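Long-range contacts in CocE/NonD family hydrolase (Staphylococcus aureus, PDB 3IB3), which probably hydrolyses ester or amide bonds, as an alpha/beta-hydrolase of the CocE/NonD family carrying a C-terminal beta-rich non-catalytic domain: residues K412-T417 / I489-I494; K430-R435 / T508-V513. All coordinates share one frame; numbering follows the deposited sequence.

Contact 1 of 2, residues K412-T417 / I489-I494; sequences KLWVST and IVPVEI
Pro491 lies against the indole of Trp414: its CB sits 3.6 Å from the centroid of the six-membered ring and 5° off the ring normal, a CH-pi contact over one face. Trp414 CG is trans to the carbonyl carbon (chi1 -63°), and chi2 of 82° turns the ring face to Pro491. Pro491 CD reaches Trp414 CZ3 at 3.6 Å, so two corners of the pyrrolidine follow the benzo part. Lys412 runs alongside Pro491, with CE 4.1 Å from Pro491 CB. A water takes a weak hydrogen bond from Lys412 NZ and gives one to Glu493 OE2. The other face of the sheet is aliphatic: Val415 CG2 meets Val490 CG2 at 3.7 Å, and Leu413 CB rests 3.8 Å from Val492 CG2. Leu413/Val492 and Val415/Val490 are each joined by two reciprocal N-H...O bonds, which set this spacing. Further out, the Trp414 NE1 bond to Asp551 OD1 probably restrains the rotation of the indole, while Lys412 NZ shares the same Asp551 oxygen; Asn410 ND2 binds Glu493 OE1. With Leu425 and Leu457 packed on Val492, the two-sided strand pair is characteristic of a beta-sandwich, here the C-terminal domain of the S15-type hydrolases.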
loop_
_atom_site.group_PDB
_atom_site.type_symbol
_atom_site.label_atom_id
_atom_site.label_comp_id
_atom_site.label_asym_id
_atom_site.label_seq_id
_atom_site.Cartn_x
_atom_site.Cartn_y
_atom_site.Cartn_z
ATOM N N LYS A 412 12.905 -14.250 -13.858
ATOM C CA LYS A 412 13.428 -15.602 -13.632
ATOM C C LYS A 412 14.965 -15.653 -13.930
ATOM O O LYS A 412 15.382 -15.465 -15.051
ATOM C CB LYS A 412 12.567 -16.542 -14.459
ATOM C CG LYS A 412 13.130 -17.874 -14.879
ATOM C CD LYS A 412 13.501 -18.763 -13.739
ATOM C CE LYS A 412 14.104 -20.031 -14.302
ATOM N NZ LYS A 412 13.154 -20.777 -15.158
ATOM N N LEU A 413 15.785 -15.904 -12.905
ATOM C CA LEU A 413 17.272 -15.902 -13.025
ATOM C C LEU A 413 17.827 -17.246 -12.594
ATOM O O LEU A 413 17.221 -17.932 -11.761
ATOM C CB LEU A 413 17.890 -14.806 -12.145
ATOM C CG LEU A 413 17.461 -13.323 -12.335
ATOM C CD1 LEU A 413 18.256 -12.392 -11.377
ATOM C CD2 LEU A 413 17.650 -12.925 -13.801
ATOM N N TRP A 414 18.948 -17.654 -13.188
ATOM C CA TRP A 414 19.830 -18.689 -12.618
ATOM C C TRP A 414 21.044 -17.954 -11.978
ATOM O O TRP A 414 21.615 -17.018 -12.567
ATOM C CB TRP A 414 20.275 -19.716 -13.666
ATOM C CG TRP A 414 19.136 -20.499 -14.248
ATOM C CD1 TRP A 414 18.289 -20.112 -15.259
ATOM C CD2 TRP A 414 18.698 -21.809 -13.844
ATOM N NE1 TRP A 414 17.350 -21.109 -15.499
ATOM C CE2 TRP A 414 17.588 -22.158 -14.655
ATOM C CE3 TRP A 414 19.155 -22.731 -12.898
ATOM C CZ2 TRP A 414 16.915 -23.395 -14.533
ATOM C CZ3 TRP A 414 18.484 -23.967 -12.769
ATOM C CH2 TRP A 414 17.380 -24.280 -13.593
ATOM N N VAL A 415 21.369 -18.323 -10.742
ATOM C CA VAL A 415 22.265 -17.540 -9.914
ATOM C C VAL A 415 23.115 -18.475 -9.070
ATOM O O VAL A 415 22.762 -19.654 -8.877
ATOM C CB VAL A 415 21.513 -16.532 -8.987
ATOM C CG1 VAL A 415 20.587 -15.733 -9.764
ATOM C CG2 VAL A 415 20.727 -17.278 -7.809
ATOM N N SER A 416 24.256 -17.939 -8.639
ATOM C CA SER A 416 25.178 -18.609 -7.754
ATOM C C SER A 416 26.090 -17.547 -7.128
ATOM O O SER A 416 26.260 -16.472 -7.684
ATOM C CB SER A 416 26.010 -19.670 -8.498
ATOM O OG SER A 416 27.064 -19.097 -9.248
ATOM N N THR A 417 26.673 -17.891 -5.985
ATOM C CA THR A 417 27.595 -17.053 -5.237
ATOM C C THR A 417 28.643 -18.026 -4.726
ATOM O O THR A 417 28.368 -19.227 -4.586
ATOM C CB THR A 417 26.876 -16.329 -4.047
ATOM O OG1 THR A 417 27.816 -15.617 -3.213
ATOM C CG2 THR A 417 26.096 -17.317 -3.185
ATOM N N ILE A 489 24.278 -23.438 -8.639
ATOM C CA ILE A 489 23.491 -22.607 -9.557
ATOM C C ILE A 489 22.044 -22.938 -9.313
ATOM O O ILE A 489 21.638 -24.105 -9.439
ATOM C CB ILE A 489 23.832 -22.880 -11.020
ATOM C CG1 ILE A 489 25.326 -22.604 -11.263
ATOM C CG2 ILE A 489 22.950 -22.027 -11.978
ATOM C CD1 ILE A 489 25.802 -22.882 -12.723
ATOM N N VAL A 490 21.252 -21.942 -8.931
ATOM C CA VAL A 490 19.843 -22.197 -8.673
ATOM C C VAL A 490 18.947 -21.233 -9.425
ATOM O O VAL A 490 19.308 -20.063 -9.600
ATOM C CB VAL A 490 19.549 -22.093 -7.161
ATOM C CG1 VAL A 490 20.363 -23.118 -6.442
ATOM C CG2 VAL A 490 19.864 -20.672 -6.665
ATOM N N PRO A 491 17.762 -21.711 -9.836
ATOM C CA PRO A 491 16.728 -20.884 -10.405
ATOM C C PRO A 491 15.942 -20.136 -9.324
ATOM O O PRO A 491 15.502 -20.728 -8.333
ATOM C CB PRO A 491 15.827 -21.887 -11.112
ATOM C CG PRO A 491 15.823 -23.093 -10.125
ATOM C CD PRO A 491 17.255 -23.070 -9.526
ATOM N N VAL A 492 15.812 -18.828 -9.528
ATOM C CA VAL A 492 14.948 -17.962 -8.695
ATOM C C VAL A 492 13.933 -17.265 -9.599
ATOM O O VAL A 492 14.187 -17.025 -10.813
ATOM C CB VAL A 492 15.776 -16.910 -7.857
ATOM C CG1 VAL A 492 16.823 -17.638 -6.965
ATOM C CG2 VAL A 492 16.488 -15.873 -8.773
ATOM N N GLU A 493 12.779 -16.962 -9.016
ATOM C CA GLU A 493 11.789 -16.155 -9.652
ATOM C C GLU A 493 11.518 -14.995 -8.713
ATOM O O GLU A 493 11.152 -15.243 -7.574
ATOM C CB GLU A 493 10.523 -16.968 -9.936
ATOM C CG GLU A 493 10.722 -18.035 -11.016
ATOM C CD GLU A 493 9.416 -18.727 -11.425
ATOM O OE1 GLU A 493 8.312 -18.146 -11.268
ATOM O OE2 GLU A 493 9.488 -19.876 -11.898
ATOM N N ILE A 494 11.737 -13.757 -9.192
ATOM C CA ILE A 494 11.577 -12.521 -8.398
ATOM C C ILE A 494 10.333 -11.783 -8.822
ATOM O O ILE A 494 10.117 -11.561 -10.020
ATOM C CB ILE A 494 12.738 -11.519 -8.617
ATOM C CG1 ILE A 494 14.043 -12.044 -8.099
ATOM C CG2 ILE A 494 12.459 -10.113 -7.912
ATOM C CD1 ILE A 494 15.208 -11.135 -8.557
HETATM O O HOH W 1 9.831 -21.536 -14.572
#

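Contact 2 of 2, residues K430-R435 / T508-V513; sequences KKLDRR and TLEVVV
Lys430 and Glu510 form an antiparallel hydrogen-bonded pair, as do Leu432 and Thr508, and four backbone bonds join the two strands. Lys430 N to Glu510 O measures 3.0 Å, and Thr508 N to Leu432 O 2.9 Å. The non-hydrogen-bonded pair Lys431 and Leu509 adds CA-H...O contacts, such as Lys431 CA to Thr508 O at 3.4 Å.

Nonpolar contact lies on the face bearing Lys430, Leu432, Thr508 and Glu510. Leu432 CB abuts Thr508 CB at 3.7 Å, while the methylenes of Lys430 run beside Glu510 and bring Lys430 CD within 3.9 Å of Val512 CG2.

Set apart from these is a close carboxylate-to-methyl contact without a hydrogen bond: Glu510 OE1 lies 3.2 Å from Leu432 CD1. Glu510 CG is trans to the backbone N (chi1 173°) and the chain continues extended, in keeping with that reach across the strands.

Charged and polar ends find partners mainly beyond the pair. Lys430 NZ is 6.1 Å from Glu510 OE1 and instead salt-bridges Glu438, while on the other face Lys431 NZ salt-bridges Asp339 and Glu507. Glu510 OE2 bonds Ser394 OG, and Thr508 OG1 bonds Thr398 OG1. Past the strand end, Asp433 OD2 makes a salt bridge to Arg435 NH2 at 3.3 Å.

This is an antiparallel strand pair inside one sheet, with 424-432 and 392-398 bordering 508-514, as in the beta-sandwich C-terminal domain of S15-family enzymes.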
loop_
_atom_site.group_PDB
_atom_site.type_symbol
_atom_site.label_atom_id
_atom_site.label_comp_id
_atom_site.label_asym_id
_atom_site.label_seq_id
_atom_site.Cartn_x
_atom_site.Cartn_y
_atom_site.Cartn_z
ATOM N N LYS A 430 13.500 -0.105 -15.099
ATOM C CA LYS A 430 13.665 1.272 -15.411
ATOM C C LYS A 430 13.201 1.549 -16.847
ATOM O O LYS A 430 13.198 0.638 -17.673
ATOM C CB LYS A 430 15.149 1.674 -15.307
ATOM C CG LYS A 430 15.811 1.522 -13.945
ATOM C CD LYS A 430 17.248 2.120 -13.953
ATOM C CE LYS A 430 17.791 2.344 -12.531
ATOM N NZ LYS A 430 16.822 2.996 -11.625
ATOM N N LYS A 431 12.765 2.797 -17.111
ATOM C CA LYS A 431 12.499 3.258 -18.469
ATOM C C LYS A 431 13.506 4.311 -18.879
ATOM O O LYS A 431 13.827 5.229 -18.120
ATOM C CB LYS A 431 11.078 3.780 -18.716
ATOM C CG LYS A 431 10.921 4.179 -20.184
ATOM C CD LYS A 431 9.508 4.486 -20.640
ATOM C CE LYS A 431 8.972 5.809 -20.098
ATOM N NZ LYS A 431 7.872 6.382 -20.969
ATOM N N LEU A 432 13.987 4.164 -20.110
ATOM C CA LEU A 432 15.011 4.998 -20.653
ATOM C C LEU A 432 14.357 5.694 -21.855
ATOM O O LEU A 432 13.723 5.034 -22.673
ATOM C CB LEU A 432 16.226 4.117 -21.045
ATOM C CG LEU A 432 17.314 3.814 -20.011
ATOM C CD1 LEU A 432 16.858 3.340 -18.673
ATOM C CD2 LEU A 432 18.385 2.899 -20.546
ATOM N N ASP A 433 14.469 7.026 -21.936
ATOM C CA ASP A 433 13.847 7.763 -23.021
ATOM C C ASP A 433 14.714 7.621 -24.291
ATOM O O ASP A 433 15.747 7.004 -24.259
ATOM C CB ASP A 433 13.528 9.236 -22.650
ATOM C CG ASP A 433 14.773 10.113 -22.400
ATOM O OD1 ASP A 433 15.874 9.782 -22.911
ATOM O OD2 ASP A 433 14.646 11.164 -21.694
ATOM N N ARG A 434 14.223 8.150 -25.400
ATOM C CA ARG A 434 14.938 8.155 -26.655
ATOM C C ARG A 434 16.340 8.751 -26.593
ATOM O O ARG A 434 17.161 8.408 -27.398
ATOM C CB ARG A 434 14.128 8.925 -27.665
ATOM C CG ARG A 434 12.936 8.149 -28.158
ATOM C CD ARG A 434 11.928 9.081 -28.777
ATOM N NE ARG A 434 10.725 8.339 -29.135
ATOM C CZ ARG A 434 9.479 8.803 -29.081
ATOM N NH1 ARG A 434 9.201 10.026 -28.634
ATOM N NH2 ARG A 434 8.484 8.001 -29.450
ATOM N N ARG A 435 16.617 9.661 -25.660
ATOM C CA ARG A 435 17.975 10.202 -25.554
ATOM C C ARG A 435 18.846 9.213 -24.789
ATOM O O ARG A 435 20.060 9.315 -24.818
ATOM C CB ARG A 435 17.988 11.591 -24.892
ATOM C CG ARG A 435 17.528 12.728 -25.753
ATOM C CD ARG A 435 16.064 12.665 -26.245
ATOM N NE ARG A 435 15.077 12.597 -25.179
ATOM C CZ ARG A 435 13.787 12.333 -25.354
ATOM N NH1 ARG A 435 13.311 12.147 -26.569
ATOM N NH2 ARG A 435 12.963 12.250 -24.302
ATOM N N THR A 508 13.295 2.426 -23.952
ATOM C CA THR A 508 13.970 1.196 -23.521
ATOM C C THR A 508 13.477 0.727 -22.153
ATOM O O THR A 508 13.235 1.558 -21.269
ATOM C CB THR A 508 15.473 1.505 -23.506
ATOM O OG1 THR A 508 15.866 1.830 -24.820
ATOM C CG2 THR A 508 16.350 0.376 -23.047
ATOM N N LEU A 509 13.325 -0.588 -21.968
ATOM C CA LEU A 509 13.132 -1.180 -20.649
ATOM C C LEU A 509 14.476 -1.766 -20.255
ATOM O O LEU A 509 15.114 -2.410 -21.073
ATOM C CB LEU A 509 12.032 -2.281 -20.656
ATOM C CG LEU A 509 11.711 -3.061 -19.335
ATOM C CD1 LEU A 509 10.213 -3.537 -19.281
ATOM C CD2 LEU A 509 12.629 -4.244 -19.078
ATOM N N GLU A 510 14.913 -1.506 -19.029
ATOM C CA GLU A 510 16.170 -2.021 -18.477
ATOM C C GLU A 510 15.846 -2.787 -17.204
ATOM O O GLU A 510 15.188 -2.233 -16.321
ATOM C CB GLU A 510 17.132 -0.849 -18.158
ATOM C CG GLU A 510 18.438 -1.161 -17.420
ATOM C CD GLU A 510 19.252 0.128 -17.107
ATOM O OE1 GLU A 510 18.666 1.244 -17.116
ATOM O OE2 GLU A 510 20.468 0.041 -16.866
ATOM N N VAL A 511 16.246 -4.070 -17.145
ATOM C CA VAL A 511 16.208 -4.842 -15.896
ATOM C C VAL A 511 17.579 -4.661 -15.245
ATOM O O VAL A 511 18.578 -4.681 -15.920
ATOM C CB VAL A 511 15.983 -6.342 -16.088
ATOM C CG1 VAL A 511 15.845 -7.046 -14.695
ATOM C CG2 VAL A 511 14.772 -6.582 -16.884
ATOM N N VAL A 512 17.584 -4.406 -13.952
ATOM C CA VAL A 512 18.770 -4.144 -13.170
ATOM C C VAL A 512 18.694 -5.194 -12.068
ATOM O O VAL A 512 17.621 -5.400 -11.448
ATOM C CB VAL A 512 18.736 -2.710 -12.523
ATOM C CG1 VAL A 512 20.075 -2.380 -11.777
ATOM C CG2 VAL A 512 18.456 -1.614 -13.572
ATOM N N VAL A 513 19.782 -5.934 -11.884
ATOM C CA VAL A 513 19.900 -6.844 -10.771
ATOM C C VAL A 513 21.132 -6.360 -10.003
ATOM O O VAL A 513 22.157 -6.026 -10.598
ATOM C CB VAL A 513 20.098 -8.318 -11.221
ATOM C CG1 VAL A 513 20.154 -9.253 -9.991
ATOM C CG2 VAL A 513 19.038 -8.765 -12.156
HETATM O O HOH W 2 15.596 4.190 -25.552
#

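Both contacts fall within the C-terminal non-catalytic domain, their centres about 22 Å apart and on the same side of the chain's centre. Along the chain their segments alternate: 412-417, 430-435, 489-494, 508-513. Strand 408-417 is followed by 424-432, and 490-503 by 508-514; both of these steps cross from the sheet of contact 1 to that of contact 2, and the chain returns between them. The two antiparallel sheets touch where Leu413 CD1 meets Val513 CG2 at 3.8 Å, and Val511 and Val513 pack on Leu411. Two sequence-distant pairings, one in each sheet, thus tie together the same pair of chain regions, consistent with a beta-sandwich whose layers share a hydrophobic interior.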